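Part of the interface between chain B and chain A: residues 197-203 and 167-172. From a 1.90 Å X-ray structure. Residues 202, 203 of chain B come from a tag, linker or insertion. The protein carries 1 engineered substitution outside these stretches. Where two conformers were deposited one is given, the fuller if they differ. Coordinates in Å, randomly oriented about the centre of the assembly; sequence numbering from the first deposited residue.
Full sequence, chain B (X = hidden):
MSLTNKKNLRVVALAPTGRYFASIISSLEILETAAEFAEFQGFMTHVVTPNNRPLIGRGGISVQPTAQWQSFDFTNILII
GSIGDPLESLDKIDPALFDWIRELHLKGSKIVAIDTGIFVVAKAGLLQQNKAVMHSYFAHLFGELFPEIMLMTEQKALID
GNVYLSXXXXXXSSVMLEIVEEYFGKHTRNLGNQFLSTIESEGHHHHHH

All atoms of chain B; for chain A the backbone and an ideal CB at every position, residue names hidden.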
# COMPACT_ATOMS: atom_id res chain seq x y z
N SER B 197 9.99 14.90 -2.37
CA SER B 197 9.69 15.09 -3.73
C SER B 197 9.29 13.79 -4.41
O SER B 197 8.43 13.79 -5.29
CB SER B 197 10.93 15.66 -4.39
OG SER B 197 10.57 16.03 -5.70
N THR B 198 9.91 12.70 -4.01
CA THR B 198 9.58 11.36 -4.53
C THR B 198 8.14 10.98 -4.18
O THR B 198 7.37 10.49 -5.00
CB THR B 198 10.59 10.33 -4.02
OG1 THR B 198 11.85 10.52 -4.66
CG2 THR B 198 10.14 8.93 -4.33
N ILE B 199 7.75 11.30 -2.96
CA ILE B 199 6.38 11.08 -2.51
C ILE B 199 5.41 11.99 -3.24
O ILE B 199 4.39 11.56 -3.77
CB ILE B 199 6.26 11.32 -0.98
CG1 ILE B 199 7.13 10.33 -0.22
CG2 ILE B 199 4.78 11.23 -0.54
CD1 ILE B 199 6.85 8.85 -0.59
N GLU B 200 5.72 13.28 -3.27
CA GLU B 200 4.81 14.23 -3.89
C GLU B 200 4.63 14.01 -5.40
O GLU B 200 3.53 14.20 -5.94
CB GLU B 200 5.33 15.65 -3.61
CG GLU B 200 4.40 16.72 -3.99
CD GLU B 200 4.79 18.02 -3.31
OE1 GLU B 200 5.99 18.40 -3.40
OE2 GLU B 200 3.89 18.63 -2.69
N SER B 201 5.69 13.57 -6.08
CA SER B 201 5.61 13.42 -7.52
C SER B 201 4.56 12.38 -7.94
O SER B 201 4.07 12.42 -9.06
CB SER B 201 6.98 13.08 -8.12
OG SER B 201 7.41 11.80 -7.70
N GLU B 202 4.22 11.44 -7.06
CA GLU B 202 3.22 10.42 -7.39
C GLU B 202 1.79 10.99 -7.26
O GLU B 202 0.83 10.32 -7.58
CB GLU B 202 3.34 9.19 -6.46
CG GLU B 202 4.75 8.55 -6.28
CD GLU B 202 4.61 7.13 -5.70
OE1 GLU B 202 4.31 6.23 -6.52
OE2 GLU B 202 4.74 6.91 -4.45
N GLY B 203 1.62 12.19 -6.72
CA GLY B 203 0.34 12.87 -6.78
C GLY B 203 0.19 13.41 -8.20
O GLY B 203 -0.81 14.07 -8.53
N UNK A 167 8.65 2.34 -10.55
CA UNK A 167 9.39 3.11 -9.52
C UNK A 167 8.61 3.30 -8.21
O UNK A 167 9.14 3.10 -7.14
CB UNK A 167 9.76 4.49 -10.08
N UNK A 168 7.36 3.70 -8.33
CA UNK A 168 6.57 4.04 -7.17
C UNK A 168 7.18 5.25 -6.45
O UNK A 168 7.60 6.23 -7.11
CB UNK A 168 6.47 2.84 -6.23
N UNK A 169 7.29 5.18 -5.11
CA UNK A 169 7.24 3.93 -4.30
C UNK A 169 5.83 3.33 -4.05
O UNK A 169 5.75 2.11 -3.76
CB UNK A 169 7.88 4.21 -2.94
N UNK A 170 4.76 4.13 -4.10
CA UNK A 170 3.43 3.61 -3.72
C UNK A 170 2.39 3.52 -4.83
O UNK A 170 1.34 2.86 -4.65
CB UNK A 170 2.86 4.49 -2.61
N UNK A 171 2.66 4.20 -5.93
CA UNK A 171 1.74 4.18 -7.06
C UNK A 171 2.24 3.26 -8.16
O UNK A 171 3.26 3.56 -8.79
CB UNK A 171 1.54 5.59 -7.61
N UNK A 172 1.53 2.15 -8.38
CA UNK A 172 1.94 1.15 -9.36
C UNK A 172 0.81 0.80 -10.32
O UNK A 172 0.74 -0.33 -10.84
CB UNK A 172 2.43 -0.11 -8.65

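Chain B brings the end of a helix to this contact, and its dominant feature is one carboxylate, that of Glu B202, a tag residue, reaching into the backbone of chain A.

Position 167 points its CB toward chain B, yet no atom of that stretch lies within 5.5 Å of the ideal CB. Many side chains, small or polar, would suit it. The deposited residue is Ser A167, which makes no contact here.

Position 168 has phi 63° and psi -134°, a conformation that by itself favours glycine. Its CB would point away from chain B, although the ideal CB lies 4.0 Å from Glu B202 OE1, so the backbone decides. Gly A168 is deposited. Its O accepts from a water that also donates to Thr B198 O, at 2.9 Å and 2.7 Å respectively, so one water joins two carbonyls that could not bond to each other.

Position 169 follows a cis peptide bond, a strong hint of proline, and its phi of -78° agrees. Chain B offers methyl groups here, with Ile B199 CD1 5.3 Å and Thr B198 CG2 5.4 Å from the ideal CB, so a compact apolar side chain fits. Pro A169 supplies it: its CG lies 3.8 Å from Ile B199 CD1 and its CD 3.5 Å from Thr B198 CG2.

Position 170 places its backbone N 2.8 Å from Glu B202 OE2, and this hydrogen bond asks only for a residue other than proline. CB runs sideways, its ideal position 3.6 Å from Glu B202 OE2, and a long side chain could reach on to Ile B199 CD1, so a large aliphatic or aromatic residue would suit. Tyr A170 takes the m rotamer and brings the edge of its ring to the isoleucine, CE2 to Ile B199 CD1 being 4.1 Å.

Position 171 also needs a free backbone amide, because its N donates to Glu B202 OE1 at 2.7 Å. Two successive amides thus hold the two carboxylate oxygens. CB points toward chain B, its ideal position a tight 3.0 Å from Glu B202 OE1; only glycine would relieve this, and beyond CB several side chains leading away from OE1 could be accepted, small ones most easily. Ser A171 is deposited.

Position 172 points away, with nothing of the chain B stretch within 5.5 Å of its ideal CB, so many side chains are allowed; a polar one could bond within its own loop, to the carbonyl of 169. His A172 does so, its NE2 donating to Pro A169 O at 2.7 Å.

Chain A, residues 167-172: SGPYSH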
# COMPACT_ATOMS: atom_id res chain seq x y z
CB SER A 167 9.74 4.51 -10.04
OG SER A 167 10.69 4.39 -11.07
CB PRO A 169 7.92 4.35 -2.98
CG PRO A 169 7.66 5.91 -2.93
CD PRO A 169 7.86 6.31 -4.36
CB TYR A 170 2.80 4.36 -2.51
CG TYR A 170 3.72 4.17 -1.35
CD1 TYR A 170 3.82 2.92 -0.75
CD2 TYR A 170 4.60 5.19 -0.95
CE1 TYR A 170 4.73 2.72 0.31
CE2 TYR A 170 5.53 4.99 0.09
CZ TYR A 170 5.56 3.74 0.71
OH TYR A 170 6.46 3.47 1.71
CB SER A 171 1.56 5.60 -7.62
OG SER A 171 0.61 6.30 -6.84
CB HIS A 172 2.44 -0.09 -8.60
CG HIS A 172 3.55 0.24 -7.67
ND1 HIS A 172 4.83 0.51 -8.11
CD2 HIS A 172 3.57 0.42 -6.33
CE1 HIS A 172 5.60 0.81 -7.08
NE2 HIS A 172 4.86 0.77 -5.99
O HOH W 1 8.26 9.01 -7.04
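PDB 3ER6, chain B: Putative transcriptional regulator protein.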